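Local atomic coordinates of racemase (Pseudovibrio sp. JE062, PDB entry 3MKC), a protein that belongs to the mandelate racemase/muconate lactonizing enzyme family of the enolase superfamily, joining an N-terminal capping domain to a TIM-barrel domain. Residues Pro7-Pro19 and Thr72-Ile86. Numbering follows the deposited sequence.
Sequences PAVAPIKSIEFIP and TEKAIGRLPIEINAI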
loop_
_atom_site.group_PDB
_atom_site.type_symbol
_atom_site.label_atom_id
_atom_site.label_comp_id
_atom_site.label_asym_id
_atom_site.label_seq_id
_atom_site.Cartn_x
_atom_site.Cartn_y
_atom_site.Cartn_z
ATOM N N PRO A 7 -20.989 5.919 -25.148
ATOM C CA PRO A 7 -19.980 5.583 -26.156
ATOM C C PRO A 7 -18.550 5.589 -25.620
ATOM O O PRO A 7 -17.677 4.923 -26.167
ATOM C CB PRO A 7 -20.186 6.659 -27.225
ATOM C CG PRO A 7 -21.622 7.069 -27.047
ATOM C CD PRO A 7 -21.749 7.114 -25.549
ATOM N N ALA A 8 -18.324 6.356 -24.557
ATOM C CA ALA A 8 -17.005 6.486 -23.946
ATOM C C ALA A 8 -16.478 5.209 -23.286
ATOM O O ALA A 8 -15.269 5.027 -23.158
ATOM C CB ALA A 8 -17.021 7.624 -22.933
ATOM N N VAL A 9 -17.372 4.331 -22.854
ATOM C CA VAL A 9 -16.938 3.086 -22.231
ATOM C C VAL A 9 -16.538 2.151 -23.364
ATOM O O VAL A 9 -17.329 1.320 -23.808
ATOM C CB VAL A 9 -18.072 2.458 -21.401
ATOM C CG1 VAL A 9 -17.569 1.233 -20.664
ATOM C CG2 VAL A 9 -18.603 3.478 -20.423
ATOM N N ALA A 10 -15.308 2.313 -23.839
ATOM C CA ALA A 10 -14.790 1.511 -24.946
ATOM C C ALA A 10 -13.942 0.350 -24.449
ATOM O O ALA A 10 -13.381 0.408 -23.357
ATOM C CB ALA A 10 -13.972 2.390 -25.877
ATOM N N PRO A 11 -13.809 -0.709 -25.267
ATOM C CA PRO A 11 -13.023 -1.891 -24.900
ATOM C C PRO A 11 -11.539 -1.607 -24.752
ATOM O O PRO A 11 -11.000 -0.681 -25.366
ATOM C CB PRO A 11 -13.286 -2.867 -26.053
ATOM C CG PRO A 11 -14.562 -2.359 -26.686
ATOM C CD PRO A 11 -14.384 -0.872 -26.611
ATOM N N ILE A 12 -10.882 -2.420 -23.936
ATOM C CA ILE A 12 -9.449 -2.298 -23.713
ATOM C C ILE A 12 -8.743 -2.744 -24.992
ATOM O O ILE A 12 -9.057 -3.801 -25.541
ATOM C CB ILE A 12 -9.001 -3.202 -22.543
ATOM C CG1 ILE A 12 -9.621 -2.695 -21.243
ATOM C CG2 ILE A 12 -7.479 -3.250 -22.460
ATOM C CD1 ILE A 12 -9.315 -3.561 -20.040
ATOM N N LYS A 13 -7.803 -1.937 -25.469
ATOM C CA LYS A 13 -7.071 -2.272 -26.685
ATOM C C LYS A 13 -5.704 -2.873 -26.374
ATOM O O LYS A 13 -5.259 -3.811 -27.039
ATOM C CB LYS A 13 -6.897 -1.025 -27.553
ATOM C CG LYS A 13 -6.112 -1.269 -28.836
ATOM C CD LYS A 13 -6.016 0.005 -29.652
ATOM C CE LYS A 13 -5.212 -0.189 -30.922
ATOM N NZ LYS A 13 -5.274 1.043 -31.759
ATOM N N SER A 14 -5.034 -2.334 -25.363
ATOM C CA SER A 14 -3.718 -2.839 -25.008
ATOM C C SER A 14 -3.374 -2.643 -23.541
ATOM O O SER A 14 -3.954 -1.804 -22.849
ATOM C CB SER A 14 -2.643 -2.162 -25.864
ATOM O OG SER A 14 -2.486 -0.796 -25.506
ATOM N N ILE A 15 -2.419 -3.436 -23.078
ATOM C CA ILE A 15 -1.949 -3.358 -21.709
ATOM C C ILE A 15 -0.438 -3.480 -21.776
ATOM O O ILE A 15 0.107 -4.502 -22.214
ATOM C CB ILE A 15 -2.534 -4.480 -20.831
ATOM C CG1 ILE A 15 -4.057 -4.314 -20.732
ATOM C CG2 ILE A 15 -1.903 -4.429 -19.437
ATOM C CD1 ILE A 15 -4.740 -5.324 -19.816
ATOM N N GLU A 16 0.231 -2.421 -21.348
ATOM C CA GLU A 16 1.680 -2.356 -21.372
ATOM C C GLU A 16 2.299 -2.262 -19.984
ATOM O O GLU A 16 1.888 -1.450 -19.152
ATOM C CB GLU A 16 2.111 -1.153 -22.220
ATOM C CG GLU A 16 3.585 -0.798 -22.136
ATOM C CD GLU A 16 3.974 0.313 -23.104
ATOM O OE1 GLU A 16 3.207 1.293 -23.238
ATOM O OE2 GLU A 16 5.053 0.211 -23.726
ATOM N N PHE A 17 3.286 -3.116 -19.739
ATOM C CA PHE A 17 3.997 -3.121 -18.471
ATOM C C PHE A 17 5.289 -2.360 -18.737
ATOM O O PHE A 17 6.096 -2.761 -19.572
ATOM C CB PHE A 17 4.269 -4.561 -18.024
ATOM C CG PHE A 17 3.115 -5.188 -17.273
ATOM C CD1 PHE A 17 3.189 -5.376 -15.897
ATOM C CD2 PHE A 17 1.945 -5.548 -17.936
ATOM C CE1 PHE A 17 2.112 -5.911 -15.185
ATOM C CE2 PHE A 17 0.858 -6.084 -17.234
ATOM C CZ PHE A 17 0.946 -6.263 -15.852
ATOM N N ILE A 18 5.480 -1.259 -18.020
ATOM C CA ILE A 18 6.642 -0.411 -18.229
ATOM C C ILE A 18 7.615 -0.342 -17.069
ATOM O O ILE A 18 7.397 0.388 -16.106
ATOM C CB ILE A 18 6.191 1.024 -18.566
ATOM C CG1 ILE A 18 5.275 0.992 -19.788
ATOM C CG2 ILE A 18 7.404 1.918 -18.800
ATOM C CD1 ILE A 18 4.565 2.298 -20.062
ATOM N N PRO A 19 8.713 -1.102 -17.152
ATOM C CA PRO A 19 9.738 -1.119 -16.103
ATOM C C PRO A 19 10.347 0.270 -15.933
ATOM O O PRO A 19 10.700 0.915 -16.917
ATOM C CB PRO A 19 10.763 -2.116 -16.642
ATOM C CG PRO A 19 9.920 -3.064 -17.435
ATOM C CD PRO A 19 8.978 -2.139 -18.165
ATOM N N THR A 72 -2.588 -10.381 -19.310
ATOM C CA THR A 72 -3.346 -9.371 -20.041
ATOM C C THR A 72 -4.397 -9.931 -20.987
ATOM O O THR A 72 -5.371 -9.259 -21.301
ATOM C CB THR A 72 -2.417 -8.490 -20.875
ATOM O OG1 THR A 72 -1.925 -9.249 -21.987
ATOM C CG2 THR A 72 -1.241 -8.022 -20.043
ATOM N N GLU A 73 -4.203 -11.166 -21.434
ATOM C CA GLU A 73 -5.116 -11.782 -22.384
ATOM C C GLU A 73 -6.596 -11.695 -22.032
ATOM O O GLU A 73 -7.421 -11.350 -22.879
ATOM C CB GLU A 73 -4.726 -13.241 -22.608
ATOM C CG GLU A 73 -5.372 -13.873 -23.826
ATOM C CD GLU A 73 -4.948 -15.318 -24.024
ATOM O OE1 GLU A 73 -3.727 -15.575 -24.111
ATOM O OE2 GLU A 73 -5.839 -16.194 -24.090
ATOM N N LYS A 74 -6.943 -11.994 -20.786
ATOM C CA LYS A 74 -8.345 -11.959 -20.393
ATOM C C LYS A 74 -8.929 -10.571 -20.148
ATOM O O LYS A 74 -10.118 -10.444 -19.859
ATOM C CB LYS A 74 -8.555 -12.846 -19.164
ATOM C CG LYS A 74 -8.261 -14.313 -19.422
ATOM C CD LYS A 74 -9.240 -14.915 -20.429
ATOM C CE LYS A 74 -8.838 -16.340 -20.783
ATOM N NZ LYS A 74 -9.826 -17.011 -21.668
ATOM N N ALA A 75 -8.099 -9.539 -20.272
ATOM C CA ALA A 75 -8.531 -8.159 -20.077
ATOM C C ALA A 75 -8.745 -7.473 -21.428
ATOM O O ALA A 75 -9.677 -6.691 -21.596
ATOM C CB ALA A 75 -7.492 -7.397 -19.270
ATOM N N ILE A 76 -7.874 -7.773 -22.387
ATOM C CA ILE A 76 -7.976 -7.192 -23.722
ATOM C C ILE A 76 -9.366 -7.429 -24.311
ATOM O O ILE A 76 -9.872 -8.554 -24.308
ATOM C CB ILE A 76 -6.936 -7.805 -24.684
ATOM C CG1 ILE A 76 -5.532 -7.660 -24.102
ATOM C CG2 ILE A 76 -7.034 -7.132 -26.054
ATOM C CD1 ILE A 76 -5.100 -6.239 -23.885
ATOM N N GLY A 77 -9.980 -6.365 -24.811
ATOM C CA GLY A 77 -11.301 -6.485 -25.402
ATOM C C GLY A 77 -12.452 -6.202 -24.454
ATOM O O GLY A 77 -13.559 -5.897 -24.899
ATOM N N ARG A 78 -12.194 -6.284 -23.152
ATOM C CA ARG A 78 -13.232 -6.058 -22.150
ATOM C C ARG A 78 -13.483 -4.579 -21.878
ATOM O O ARG A 78 -12.617 -3.734 -22.113
ATOM C CB ARG A 78 -12.853 -6.754 -20.831
ATOM C CG ARG A 78 -12.678 -8.275 -20.923
ATOM C CD ARG A 78 -13.979 -8.961 -21.305
ATOM N NE ARG A 78 -15.021 -8.786 -20.295
ATOM C CZ ARG A 78 -15.095 -9.488 -19.168
ATOM N NH1 ARG A 78 -14.186 -10.421 -18.905
ATOM N NH2 ARG A 78 -16.080 -9.262 -18.302
ATOM N N LEU A 79 -14.683 -4.270 -21.390
ATOM C CA LEU A 79 -15.040 -2.896 -21.056
ATOM C C LEU A 79 -14.465 -2.642 -19.663
ATOM O O LEU A 79 -14.780 -3.367 -18.719
ATOM C CB LEU A 79 -16.562 -2.736 -21.058
ATOM C CG LEU A 79 -17.230 -3.079 -22.398
ATOM C CD1 LEU A 79 -18.747 -2.962 -22.290
ATOM C CD2 LEU A 79 -16.697 -2.153 -23.475
ATOM N N PRO A 80 -13.612 -1.613 -19.525
ATOM C CA PRO A 80 -12.932 -1.192 -18.293
ATOM C C PRO A 80 -13.819 -1.053 -17.061
ATOM O O PRO A 80 -13.343 -1.190 -15.931
ATOM C CB PRO A 80 -12.300 0.140 -18.687
ATOM C CG PRO A 80 -12.058 -0.020 -20.147
ATOM C CD PRO A 80 -13.336 -0.654 -20.607
ATOM N N ILE A 81 -15.101 -0.777 -17.282
ATOM C CA ILE A 81 -16.053 -0.607 -16.194
ATOM C C ILE A 81 -16.329 -1.899 -15.411
ATOM O O ILE A 81 -16.709 -1.842 -14.245
ATOM C CB ILE A 81 -17.393 -0.028 -16.721
ATOM C CG1 ILE A 81 -18.364 0.207 -15.563
ATOM C CG2 ILE A 81 -18.023 -0.986 -17.726
ATOM C CD1 ILE A 81 -17.857 1.170 -14.512
ATOM N N GLU A 82 -16.133 -3.056 -16.038
ATOM C CA GLU A 82 -16.375 -4.333 -15.360
ATOM C C GLU A 82 -15.106 -4.781 -14.639
ATOM O O GLU A 82 -14.588 -5.872 -14.883
ATOM C CB GLU A 82 -16.795 -5.405 -16.371
ATOM C CG GLU A 82 -17.957 -4.994 -17.261
ATOM C CD GLU A 82 -18.580 -6.171 -17.979
ATOM O OE1 GLU A 82 -17.883 -6.826 -18.776
ATOM O OE2 GLU A 82 -19.771 -6.450 -17.739
ATOM N N ILE A 83 -14.619 -3.940 -13.738
ATOM C CA ILE A 83 -13.393 -4.235 -13.012
ATOM C C ILE A 83 -13.440 -5.522 -12.209
ATOM O O ILE A 83 -12.481 -6.289 -12.211
ATOM C CB ILE A 83 -13.021 -3.081 -12.070
ATOM C CG1 ILE A 83 -13.071 -1.761 -12.844
ATOM C CG2 ILE A 83 -11.630 -3.305 -11.500
ATOM C CD1 ILE A 83 -12.721 -0.539 -12.019
ATOM N N ASN A 84 -14.553 -5.756 -11.527
ATOM C CA ASN A 84 -14.714 -6.951 -10.708
ATOM C C ASN A 84 -14.674 -8.224 -11.553
ATOM O O ASN A 84 -14.029 -9.209 -11.185
ATOM C CB ASN A 84 -16.036 -6.870 -9.946
ATOM C CG ASN A 84 -16.251 -8.048 -9.021
ATOM O OD1 ASN A 84 -17.047 -8.945 -9.310
ATOM N ND2 ASN A 84 -15.541 -8.054 -7.899
ATOM N N ALA A 85 -15.368 -8.195 -12.686
ATOM C CA ALA A 85 -15.418 -9.352 -13.573
ATOM C C ALA A 85 -14.077 -9.612 -14.254
ATOM O O ALA A 85 -13.680 -10.760 -14.429
ATOM C CB ALA A 85 -16.511 -9.163 -14.620
ATOM N N ILE A 86 -13.381 -8.550 -14.647
ATOM C CA ILE A 86 -12.085 -8.712 -15.300
ATOM C C ILE A 86 -11.094 -9.299 -14.294
ATOM O O ILE A 86 -10.254 -10.126 -14.640
ATOM C CB ILE A 86 -11.564 -7.370 -15.829
ATOM C CG1 ILE A 86 -12.549 -6.821 -16.865
ATOM C CG2 ILE A 86 -10.178 -7.553 -16.448
ATOM C CD1 ILE A 86 -12.263 -5.408 -17.308
#
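I12 pairs through both of its backbone polar atoms with the loop at G77 and R78. Its N donates to R78 O at 2.8 Å, and its O accepts from G77 N, also at 2.8 Å. A type II turn from A75 to R78, closed by R78 N bonding to A75 O, presents G77 N and R78 O to the strand; R78 O also receives a CA-H...O contact from P11. Just before this turn, T72 O accepts from the amides of both A75 and I76, while T72 OG1 bonds to N70 OD1. R78 NH2 forms a salt bridge to E82 OE1, which lies in the guanidinium plane but is met from above the carboxylate plane, tying the two turns of the loop together.

Apolar contacts flank the paired backbones. With CG1 anti to its carbonyl carbon (chi1 -66°), I12 slides past P80, CG1 to CG at 3.8 Å, and its CD1 comes to 3.5 Å from A75 O. I15 sends CD1 tightly onto A75 CB (3.5 Å) and lays CG2 against T72 CG2 (3.7 Å); I76 CD1 comes alongside I15 CG1. At the other end, L79 CD2 lies 3.5 Å from V9 O and alongside the P11 ring, and V9 CG1 meets I81 CG2 at 3.7 Å.

A10 O, which P80 CD approaches closely, is bonded by Q121 NE2 of helix 102-122. That helix also packs L114 on I12 and L117 on P80. Strand 12-22, an outermost strand of the three-stranded antiparallel sheet, pairs with strand 29-38, while the loop leading into helix 83-93 bonds to its first residue, I12.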